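Local coordinates for putative uronate isomerase (Thermotoga maritima, PDB 4NAR), which is of uncertain function but belongs to the lactate racemase (LarA-like) family and may therefore act as a racemase or isomerase, at residues K287-V297 with I412-L422; E369-T379 with N390-I399. All coordinates share one frame; numbering follows the deposited sequence.

Contact 1: K287-V297 with I412-L422; sequences KGSYKLQRPGV and IVPGGKYLYDL. With SO4 (sulfate ion), chain C.
Hydrogen bonds at both ends of K291 tie the turn after helix 287-290 to the loop at G416 and to strand 419-422. Y420 N donates to K291 O at 3.1 Å, nearly straight at 167°, and K291 NZ reaches G416 O at 3.0 Å from above that carbonyl's plane. With CG beside the backbone N (chi1 -63°), K291 CB and CG lie along Y418 O; the later bends of the chain bring CE close to K417 O and NZ to G416 O. With an alanine in place of K291, G416 O would probably lose its ammonium partner and a gap would open beside the 416-418 carbonyls. Water 1 adds a bridge, donating to K291 O and Y420 O and accepting from R294 N; water 2 joins P295 O to D421 OD1. Charge pairing lies further along: R294 NH1 meets D421 OD2 at 2.8 Å in a salt bridge whose hydrogen bond is bent and weak, the guanidinium and carboxylate planes being 54° apart. L419 CD1 sits over the centre of one guanidinium face, 3.3 Å above its plane, while NH2 turns to I192 O. The type I turn Y290-Q293, closing helix 287-290, packs against strand 419-422, which pairs in parallel with 261-264; I412 ends edge strand 409-412 of the five-stranded parallel sheet. Among apolar contacts, L292 meets I412 tip to tip, CD2 to CD1 at 3.9 Å, and the same L292 CD2 lies 3.6 Å from Y420 CD1. The V297 and Y420 side chains cross at about a right angle, CG1 nearest CB. L422 sets its CD1 methyl on the G296 carbonyl. At the G288-G416 approach glycine matters, since a CB on G416 would press on K287 CB. K287 NZ itself leads away to E155 and, weakly, to a sulfate, probably from the crystallisation liquor, also held by R41, H154 and K164.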
loop_
_atom_site.group_PDB
_atom_site.type_symbol
_atom_site.label_atom_id
_atom_site.label_comp_id
_atom_site.label_asym_id
_atom_site.label_seq_id
_atom_site.Cartn_x
_atom_site.Cartn_y
_atom_site.Cartn_z
ATOM N N LYS A 287 0.163 -7.531 6.058
ATOM C CA LYS A 287 -1.138 -6.877 6.311
ATOM C C LYS A 287 -2.023 -7.656 7.298
ATOM O O LYS A 287 -2.820 -7.065 8.038
ATOM C CB LYS A 287 -1.904 -6.663 5.003
ATOM C CG LYS A 287 -1.696 -5.289 4.372
ATOM C CD LYS A 287 -1.762 -5.363 2.845
ATOM C CE LYS A 287 -1.744 -3.976 2.226
ATOM N NZ LYS A 287 -0.580 -3.161 2.711
ATOM N N GLY A 288 -1.864 -8.980 7.301
ATOM C CA GLY A 288 -2.544 -9.836 8.256
ATOM C C GLY A 288 -2.232 -9.474 9.696
ATOM O O GLY A 288 -3.128 -9.493 10.548
ATOM N N SER A 289 -0.972 -9.146 9.979
ATOM C CA SER A 289 -0.618 -8.672 11.315
ATOM C C SER A 289 -1.074 -7.216 11.570
ATOM O O SER A 289 -1.707 -6.929 12.607
ATOM C CB SER A 289 0.879 -8.827 11.565
ATOM O OG SER A 289 1.285 -8.129 12.734
ATOM N N TYR A 290 -0.777 -6.307 10.631
ATOM C CA TYR A 290 -1.074 -4.879 10.843
ATOM C C TYR A 290 -2.544 -4.624 11.176
ATOM O O TYR A 290 -2.853 -3.768 12.016
ATOM C CB TYR A 290 -0.730 -4.017 9.624
ATOM C CG TYR A 290 0.558 -4.358 8.917
ATOM C CD1 TYR A 290 1.703 -4.724 9.624
ATOM C CD2 TYR A 290 0.631 -4.313 7.530
ATOM C CE1 TYR A 290 2.874 -5.029 8.965
ATOM C CE2 TYR A 290 1.807 -4.621 6.857
ATOM C CZ TYR A 290 2.924 -4.981 7.579
ATOM O OH TYR A 290 4.090 -5.295 6.910
ATOM N N LYS A 291 -3.450 -5.339 10.506
ATOM C CA LYS A 291 -4.884 -5.065 10.672
ATOM C C LYS A 291 -5.424 -5.496 12.031
ATOM O O LYS A 291 -6.567 -5.181 12.374
ATOM C CB LYS A 291 -5.720 -5.703 9.557
ATOM C CG LYS A 291 -5.411 -5.162 8.165
ATOM C CD LYS A 291 -5.540 -3.651 8.123
ATOM C CE LYS A 291 -6.159 -3.187 6.808
ATOM N NZ LYS A 291 -5.314 -3.391 5.582
ATOM N N LEU A 292 -4.591 -6.186 12.809
ATOM C CA LEU A 292 -5.008 -6.674 14.116
ATOM C C LEU A 292 -4.282 -5.989 15.283
ATOM O O LEU A 292 -4.324 -6.478 16.414
ATOM C CB LEU A 292 -4.821 -8.195 14.177
ATOM C CG LEU A 292 -5.666 -8.982 13.149
ATOM C CD1 LEU A 292 -5.298 -10.473 13.097
ATOM C CD2 LEU A 292 -7.181 -8.787 13.402
ATOM N N GLN A 293 -3.637 -4.852 15.024
ATOM C CA GLN A 293 -2.759 -4.239 16.038
ATOM C C GLN A 293 -3.298 -3.031 16.811
ATOM O O GLN A 293 -2.576 -2.464 17.639
ATOM C CB GLN A 293 -1.401 -3.878 15.430
ATOM C CG GLN A 293 -0.528 -5.082 15.117
ATOM C CD GLN A 293 0.858 -4.679 14.633
ATOM O OE1 GLN A 293 1.447 -3.687 15.111
ATOM N NE2 GLN A 293 1.382 -5.438 13.662
ATOM N N ARG A 294 -4.537 -2.615 16.548
ATOM C CA ARG A 294 -5.177 -1.673 17.461
ATOM C C ARG A 294 -5.156 -2.221 18.888
ATOM O O ARG A 294 -5.220 -3.449 19.098
ATOM C CB ARG A 294 -6.587 -1.312 17.006
ATOM C CG ARG A 294 -6.532 -0.219 15.954
ATOM C CD ARG A 294 -7.836 0.505 15.767
ATOM N NE ARG A 294 -7.599 1.686 14.947
ATOM C CZ ARG A 294 -8.543 2.354 14.288
ATOM N NH1 ARG A 294 -9.812 1.963 14.359
ATOM N NH2 ARG A 294 -8.207 3.410 13.548
ATOM N N PRO A 295 -5.012 -1.320 19.874
ATOM C CA PRO A 295 -4.846 -1.807 21.248
ATOM C C PRO A 295 -6.091 -2.562 21.708
ATOM O O PRO A 295 -7.220 -2.107 21.442
ATOM C CB PRO A 295 -4.650 -0.523 22.065
ATOM C CG PRO A 295 -5.163 0.587 21.213
ATOM C CD PRO A 295 -4.958 0.152 19.787
ATOM N N GLY A 296 -5.878 -3.710 22.355
ATOM C CA GLY A 296 -6.974 -4.518 22.858
ATOM C C GLY A 296 -7.516 -5.555 21.878
ATOM O O GLY A 296 -8.310 -6.426 22.278
ATOM N N VAL A 297 -7.117 -5.476 20.603
ATOM C CA VAL A 297 -7.649 -6.426 19.617
ATOM C C VAL A 297 -7.103 -7.845 19.827
ATOM O O VAL A 297 -7.852 -8.829 19.808
ATOM C CB VAL A 297 -7.483 -5.939 18.153
ATOM C CG1 VAL A 297 -7.851 -7.030 17.180
ATOM C CG2 VAL A 297 -8.381 -4.746 17.904
ATOM N N ILE A 412 -10.466 -15.153 9.484
ATOM C CA ILE A 412 -10.676 -13.900 8.766
ATOM C C ILE A 412 -10.530 -14.076 7.266
ATOM O O ILE A 412 -9.427 -14.350 6.771
ATOM C CB ILE A 412 -9.670 -12.819 9.241
ATOM C CG1 ILE A 412 -9.664 -12.728 10.775
ATOM C CG2 ILE A 412 -9.983 -11.456 8.606
ATOM C CD1 ILE A 412 -8.574 -11.807 11.314
ATOM N N VAL A 413 -11.650 -13.931 6.555
ATOM C CA VAL A 413 -11.677 -13.963 5.091
ATOM C C VAL A 413 -12.467 -12.760 4.605
ATOM O O VAL A 413 -13.585 -12.537 5.067
ATOM C CB VAL A 413 -12.382 -15.228 4.540
ATOM C CG1 VAL A 413 -12.422 -15.199 3.002
ATOM C CG2 VAL A 413 -11.701 -16.499 5.018
ATOM N N PRO A 414 -11.886 -11.966 3.690
ATOM C CA PRO A 414 -10.514 -12.112 3.180
ATOM C C PRO A 414 -9.476 -11.483 4.120
ATOM O O PRO A 414 -9.707 -10.430 4.743
ATOM C CB PRO A 414 -10.554 -11.352 1.850
ATOM C CG PRO A 414 -11.574 -10.256 2.098
ATOM C CD PRO A 414 -12.619 -10.876 3.013
ATOM N N GLY A 415 -8.322 -12.127 4.214
ATOM C CA GLY A 415 -7.340 -11.712 5.195
ATOM C C GLY A 415 -6.583 -10.444 4.849
ATOM O O GLY A 415 -6.279 -10.167 3.672
ATOM N N GLY A 416 -6.262 -9.678 5.890
ATOM C CA GLY A 416 -5.439 -8.493 5.744
ATOM C C GLY A 416 -6.146 -7.309 5.109
ATOM O O GLY A 416 -5.502 -6.317 4.772
ATOM N N LYS A 417 -7.463 -7.409 4.938
ATOM C CA LYS A 417 -8.225 -6.351 4.280
ATOM C C LYS A 417 -8.823 -5.366 5.287
ATOM O O LYS A 417 -8.501 -4.180 5.268
ATOM C CB LYS A 417 -9.318 -6.941 3.375
ATOM C CG LYS A 417 -8.792 -7.802 2.199
ATOM C CD LYS A 417 -7.852 -6.998 1.303
ATOM C CE LYS A 417 -7.060 -7.907 0.363
ATOM N NZ LYS A 417 -7.863 -8.567 -0.702
ATOM N N TYR A 418 -9.676 -5.872 6.177
ATOM C CA TYR A 418 -10.388 -5.038 7.155
ATOM C C TYR A 418 -9.585 -4.701 8.407
ATOM O O TYR A 418 -8.821 -5.537 8.895
ATOM C CB TYR A 418 -11.700 -5.717 7.559
ATOM C CG TYR A 418 -12.676 -5.698 6.424
ATOM C CD1 TYR A 418 -12.575 -6.619 5.395
ATOM C CD2 TYR A 418 -13.664 -4.717 6.338
ATOM C CE1 TYR A 418 -13.448 -6.594 4.320
ATOM C CE2 TYR A 418 -14.551 -4.682 5.263
ATOM C CZ TYR A 418 -14.434 -5.627 4.256
ATOM O OH TYR A 418 -15.292 -5.610 3.176
ATOM N N LEU A 419 -9.773 -3.478 8.913
ATOM C CA LEU A 419 -9.191 -3.035 10.184
ATOM C C LEU A 419 -10.094 -3.522 11.317
ATOM O O LEU A 419 -11.315 -3.318 11.282
ATOM C CB LEU A 419 -9.149 -1.511 10.241
ATOM C CG LEU A 419 -7.982 -0.756 10.875
ATOM C CD1 LEU A 419 -8.490 0.581 11.436
ATOM C CD2 LEU A 419 -7.240 -1.565 11.926
ATOM N N TYR A 420 -9.507 -4.167 12.319
ATOM C CA TYR A 420 -10.281 -4.614 13.471
ATOM C C TYR A 420 -10.195 -3.632 14.641
ATOM O O TYR A 420 -9.140 -3.034 14.888
ATOM C CB TYR A 420 -9.862 -6.029 13.876
ATOM C CG TYR A 420 -10.542 -7.053 13.008
ATOM C CD1 TYR A 420 -10.075 -7.330 11.723
ATOM C CD2 TYR A 420 -11.681 -7.706 13.446
ATOM C CE1 TYR A 420 -10.714 -8.252 10.912
ATOM C CE2 TYR A 420 -12.324 -8.631 12.649
ATOM C CZ TYR A 420 -11.847 -8.898 11.383
ATOM O OH TYR A 420 -12.506 -9.817 10.597
ATOM N N ASP A 421 -11.318 -3.434 15.330
ATOM C CA ASP A 421 -11.329 -2.602 16.529
ATOM C C ASP A 421 -12.227 -3.219 17.613
ATOM O O ASP A 421 -13.088 -4.055 17.316
ATOM C CB ASP A 421 -11.753 -1.167 16.204
ATOM C CG ASP A 421 -11.060 -0.133 17.102
ATOM O OD1 ASP A 421 -10.520 -0.534 18.172
ATOM O OD2 ASP A 421 -11.050 1.078 16.742
ATOM N N LEU A 422 -11.989 -2.832 18.867
ATOM C CA LEU A 422 -12.820 -3.264 19.998
ATOM C C LEU A 422 -14.086 -2.413 20.093
ATOM O O LEU A 422 -14.009 -1.175 20.107
ATOM C CB LEU A 422 -12.047 -3.163 21.318
ATOM C CG LEU A 422 -11.238 -4.371 21.798
ATOM C CD1 LEU A 422 -10.614 -4.076 23.166
ATOM C CD2 LEU A 422 -12.117 -5.613 21.867
HETATM S S SO4 C . -0.083 -1.118 -0.457
HETATM O O1 SO4 C . -0.780 0.181 -0.564
HETATM O O2 SO4 C . 0.500 -1.471 -1.764
HETATM O O3 SO4 C . 0.999 -1.092 0.542
HETATM O O4 SO4 C . -1.084 -2.119 -0.073
HETATM O O HOH W 1 -6.553 -3.716 14.640
HETATM O O HOH W 2 -8.845 -0.615 19.974
#

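Contact 2: E369-T379 with N390-I399; sequences EEFEFDVILAT and NLGYMDPSKI
G392 lies opposite I376 in a parallel bridge, bonded through its main chain to the flanking residues: G392 N to V375 O at 2.9 Å, and L377 N to G392 O at 3.0 Å. M394, a selenomethionine, continues the parallel pairing, its N to L377 O at 3.2 Å, and A378 CA-H points at M394 O. I376 covers the glycine, its CG1 4.0 Å from G392 CA, where a side chain on G392 would collide with it. Its chi1 of -64° sets CG2 anti to the backbone N, and CG2 reaches on to Y393 C at 3.4 Å and M394 CG at 4.0 Å. On the other face L377 CG meets L391 CD2 at 4.0 Å. Beyond the strands, P396 CG rests on T379 O at 3.6 Å and I399 CG1 approaches A378 CB. D395 OD1 accepts from S397 N in an Asx turn. N390, of positive phi, closes helix 383-388 in a Schellman motif and sends ND2 to Y329 O, near the F371 ring. This is the beta-alpha-beta unit of strand 373-379, helix 383-388 and edge strand 392-393. The edge strand is thus joined by main-chain hydrogen bonds and mostly apolar side-chain contacts, with no salt bridge between the two segments.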
loop_
_atom_site.group_PDB
_atom_site.type_symbol
_atom_site.label_atom_id
_atom_site.label_comp_id
_atom_site.label_asym_id
_atom_site.label_seq_id
_atom_site.Cartn_x
_atom_site.Cartn_y
_atom_site.Cartn_z
ATOM N N GLU A 369 14.057 -9.989 24.343
ATOM C CA GLU A 369 12.789 -9.435 23.873
ATOM C C GLU A 369 11.595 -10.234 24.409
ATOM O O GLU A 369 11.632 -11.470 24.467
ATOM C CB GLU A 369 12.741 -9.429 22.338
ATOM C CG GLU A 369 13.519 -8.302 21.659
ATOM C CD GLU A 369 13.417 -8.342 20.125
ATOM O OE1 GLU A 369 12.680 -7.504 19.531
ATOM O OE2 GLU A 369 14.086 -9.210 19.509
ATOM N N GLU A 370 10.544 -9.518 24.793
ATOM C CA GLU A 370 9.256 -10.114 25.106
ATOM C C GLU A 370 8.276 -9.432 24.173
ATOM O O GLU A 370 8.459 -8.256 23.854
ATOM C CB GLU A 370 8.860 -9.847 26.562
ATOM C CG GLU A 370 9.831 -10.422 27.602
ATOM C CD GLU A 370 9.302 -10.274 29.030
ATOM O OE1 GLU A 370 8.133 -9.849 29.191
ATOM O OE2 GLU A 370 10.048 -10.580 29.989
ATOM N N PHE A 371 7.242 -10.150 23.734
ATOM C CA PHE A 371 6.317 -9.611 22.734
ATOM C C PHE A 371 4.873 -9.680 23.196
ATOM O O PHE A 371 4.476 -10.636 23.867
ATOM C CB PHE A 371 6.464 -10.360 21.401
ATOM C CG PHE A 371 7.801 -10.160 20.738
ATOM C CD1 PHE A 371 8.809 -11.116 20.856
ATOM C CD2 PHE A 371 8.065 -9.001 20.012
ATOM C CE1 PHE A 371 10.060 -10.923 20.245
ATOM C CE2 PHE A 371 9.319 -8.795 19.401
ATOM C CZ PHE A 371 10.313 -9.757 19.517
ATOM N N GLU A 372 4.081 -8.685 22.809
ATOM C CA GLU A 372 2.667 -8.677 23.151
ATOM C C GLU A 372 1.890 -9.840 22.516
ATOM O O GLU A 372 0.962 -10.376 23.129
ATOM C CB GLU A 372 2.033 -7.336 22.792
ATOM C CG GLU A 372 2.102 -6.305 23.926
ATOM C CD GLU A 372 1.047 -6.552 24.999
ATOM O OE1 GLU A 372 -0.057 -7.041 24.653
ATOM O OE2 GLU A 372 1.317 -6.254 26.185
ATOM N N PHE A 373 2.261 -10.225 21.294
ATOM C CA PHE A 373 1.614 -11.359 20.634
ATOM C C PHE A 373 2.596 -12.151 19.771
ATOM O O PHE A 373 3.712 -11.699 19.524
ATOM C CB PHE A 373 0.378 -10.913 19.823
ATOM C CG PHE A 373 0.647 -9.785 18.854
ATOM C CD1 PHE A 373 0.278 -8.477 19.174
ATOM C CD2 PHE A 373 1.269 -10.028 17.628
ATOM C CE1 PHE A 373 0.521 -7.429 18.296
ATOM C CE2 PHE A 373 1.523 -8.977 16.733
ATOM C CZ PHE A 373 1.142 -7.676 17.070
ATOM N N ASP A 374 2.183 -13.331 19.320
ATOM C CA ASP A 374 3.018 -14.150 18.433
ATOM C C ASP A 374 2.546 -14.014 16.973
ATOM O O ASP A 374 1.357 -13.864 16.712
ATOM C CB ASP A 374 2.977 -15.618 18.862
ATOM C CG ASP A 374 4.143 -16.444 18.296
ATOM O OD1 ASP A 374 4.277 -17.632 18.681
ATOM O OD2 ASP A 374 4.929 -15.914 17.473
ATOM N N VAL A 375 3.485 -14.038 16.035
ATOM C CA VAL A 375 3.161 -13.996 14.605
ATOM C C VAL A 375 3.650 -15.271 13.942
ATOM O O VAL A 375 4.853 -15.583 13.969
ATOM C CB VAL A 375 3.851 -12.813 13.878
ATOM C CG1 VAL A 375 3.521 -12.853 12.378
ATOM C CG2 VAL A 375 3.460 -11.483 14.518
ATOM N N ILE A 376 2.731 -16.014 13.343
ATOM C CA ILE A 376 3.084 -17.315 12.794
ATOM C C ILE A 376 2.883 -17.337 11.286
ATOM O O ILE A 376 1.862 -16.873 10.774
ATOM C CB ILE A 376 2.272 -18.428 13.482
ATOM C CG1 ILE A 376 2.647 -18.478 14.969
ATOM C CG2 ILE A 376 2.502 -19.794 12.814
ATOM C CD1 ILE A 376 1.438 -18.578 15.905
ATOM N N LEU A 377 3.882 -17.858 10.578
ATOM C CA LEU A 377 3.802 -18.020 9.140
ATOM C C LEU A 377 3.325 -19.436 8.809
ATOM O O LEU A 377 4.026 -20.426 9.089
ATOM C CB LEU A 377 5.163 -17.768 8.489
ATOM C CG LEU A 377 5.699 -16.331 8.461
ATOM C CD1 LEU A 377 6.838 -16.157 7.416
ATOM C CD2 LEU A 377 4.569 -15.338 8.212
ATOM N N ALA A 378 2.126 -19.535 8.235
ATOM C CA ALA A 378 1.631 -20.809 7.707
ATOM C C ALA A 378 1.694 -20.764 6.178
ATOM O O ALA A 378 0.678 -20.591 5.498
ATOM C CB ALA A 378 0.211 -21.091 8.192
ATOM N N THR A 379 2.911 -20.900 5.655
ATOM C CA THR A 379 3.200 -20.688 4.245
ATOM C C THR A 379 4.129 -21.804 3.762
ATOM O O THR A 379 4.383 -22.759 4.501
ATOM C CB THR A 379 3.884 -19.307 4.022
ATOM O OG1 THR A 379 5.296 -19.410 4.247
ATOM C CG2 THR A 379 3.324 -18.239 4.961
ATOM N N ASN A 390 12.966 -15.134 13.208
ATOM C CA ASN A 390 12.293 -14.850 14.484
ATOM C C ASN A 390 10.745 -14.877 14.426
ATOM O O ASN A 390 10.056 -14.216 15.223
ATOM C CB ASN A 390 12.788 -13.522 15.066
ATOM C CG ASN A 390 12.767 -13.510 16.579
ATOM O OD1 ASN A 390 13.065 -14.531 17.223
ATOM N ND2 ASN A 390 12.401 -12.354 17.165
ATOM N N LEU A 391 10.212 -15.668 13.502
ATOM C CA LEU A 391 8.767 -15.843 13.368
ATOM C C LEU A 391 8.351 -17.295 13.693
ATOM O O LEU A 391 9.173 -18.217 13.618
ATOM C CB LEU A 391 8.334 -15.469 11.944
ATOM C CG LEU A 391 7.638 -14.116 11.718
ATOM C CD1 LEU A 391 8.011 -13.076 12.756
ATOM C CD2 LEU A 391 7.867 -13.575 10.282
ATOM N N GLY A 392 7.077 -17.495 14.036
ATOM C CA GLY A 392 6.554 -18.830 14.279
ATOM C C GLY A 392 6.232 -19.578 12.992
ATOM O O GLY A 392 6.328 -19.010 11.892
ATOM N N TYR A 393 5.838 -20.850 13.124
ATOM C CA TYR A 393 5.497 -21.685 11.965
ATOM C C TYR A 393 4.296 -22.593 12.233
ATOM O O TYR A 393 4.125 -23.105 13.339
ATOM C CB TYR A 393 6.691 -22.555 11.547
ATOM C CG TYR A 393 6.380 -23.567 10.449
ATOM C CD1 TYR A 393 5.986 -24.874 10.756
ATOM C CD2 TYR A 393 6.476 -23.211 9.101
ATOM C CE1 TYR A 393 5.697 -25.790 9.747
ATOM C CE2 TYR A 393 6.196 -24.123 8.088
ATOM C CZ TYR A 393 5.814 -25.409 8.418
ATOM O OH TYR A 393 5.536 -26.305 7.408
HETATM N N MSE A 394 3.476 -22.796 11.204
HETATM C CA MSE A 394 2.462 -23.849 11.226
HETATM C C MSE A 394 2.388 -24.453 9.841
HETATM O O MSE A 394 2.431 -23.730 8.836
HETATM C CB MSE A 394 1.080 -23.329 11.652
HETATM C CG MSE A 394 0.816 -23.384 13.147
HETATM SE SE MSE A 394 -1.008 -22.807 13.607
HETATM C CE MSE A 394 -0.749 -22.562 15.530
ATOM N N ASP A 395 2.313 -25.780 9.794
ATOM C CA ASP A 395 2.111 -26.500 8.548
ATOM C C ASP A 395 0.807 -25.993 7.957
ATOM O O ASP A 395 -0.245 -26.143 8.586
ATOM C CB ASP A 395 2.000 -27.995 8.841
ATOM C CG ASP A 395 2.107 -28.860 7.592
ATOM O OD1 ASP A 395 1.872 -28.358 6.458
ATOM O OD2 ASP A 395 2.427 -30.065 7.754
ATOM N N PRO A 396 0.873 -25.378 6.757
ATOM C CA PRO A 396 -0.314 -24.823 6.084
ATOM C C PRO A 396 -1.352 -25.892 5.743
ATOM O O PRO A 396 -2.541 -25.568 5.627
ATOM C CB PRO A 396 0.255 -24.221 4.786
ATOM C CG PRO A 396 1.560 -24.954 4.559
ATOM C CD PRO A 396 2.097 -25.182 5.955
ATOM N N SER A 397 -0.914 -27.139 5.583
ATOM C CA SER A 397 -1.833 -28.220 5.235
ATOM C C SER A 397 -2.677 -28.641 6.435
ATOM O O SER A 397 -3.709 -29.286 6.274
ATOM C CB SER A 397 -1.076 -29.433 4.687
ATOM O OG SER A 397 -0.466 -30.164 5.742
ATOM N N LYS A 398 -2.232 -28.284 7.637
ATOM C CA LYS A 398 -2.953 -28.656 8.853
ATOM C C LYS A 398 -3.887 -27.560 9.354
ATOM O O LYS A 398 -4.539 -27.725 10.389
ATOM C CB LYS A 398 -1.983 -29.041 9.976
ATOM C CG LYS A 398 -1.626 -30.522 10.023
ATOM C CD LYS A 398 -0.695 -30.913 8.882
ATOM C CE LYS A 398 -0.537 -32.438 8.781
ATOM N NZ LYS A 398 -0.415 -32.869 7.341
ATOM N N ILE A 399 -3.946 -26.440 8.638
ATOM C CA ILE A 399 -4.816 -25.335 9.046
ATOM C C ILE A 399 -6.217 -25.460 8.427
ATOM O O ILE A 399 -6.347 -25.505 7.204
ATOM C CB ILE A 399 -4.213 -23.974 8.661
ATOM C CG1 ILE A 399 -2.779 -23.850 9.182
ATOM C CG2 ILE A 399 -5.081 -22.836 9.211
ATOM C CD1 ILE A 399 -2.678 -23.838 10.695
#

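The centres of contacts 1 and 2 lie about 16 Å apart, on the same side of the chain's centre, and contact 2 is nested along the chain within the loop that contact 1 closes. Both reach the five-stranded parallel sheet, at opposite edges: contact 2 pairs strand 373-379 with edge strand 392-393, while contact 1 includes I412, at the end of edge strand 409-412. Strands 302-308 and 268-274 lie between. The two contacts touch directly where F373 CZ packs on Q293 CG at 3.7 Å. Helix 347-357 borders both, meeting Y290 in one and V375 and L391 in the other. The chain's C-terminal part thus returns to residues 287-297 after completing the sheet.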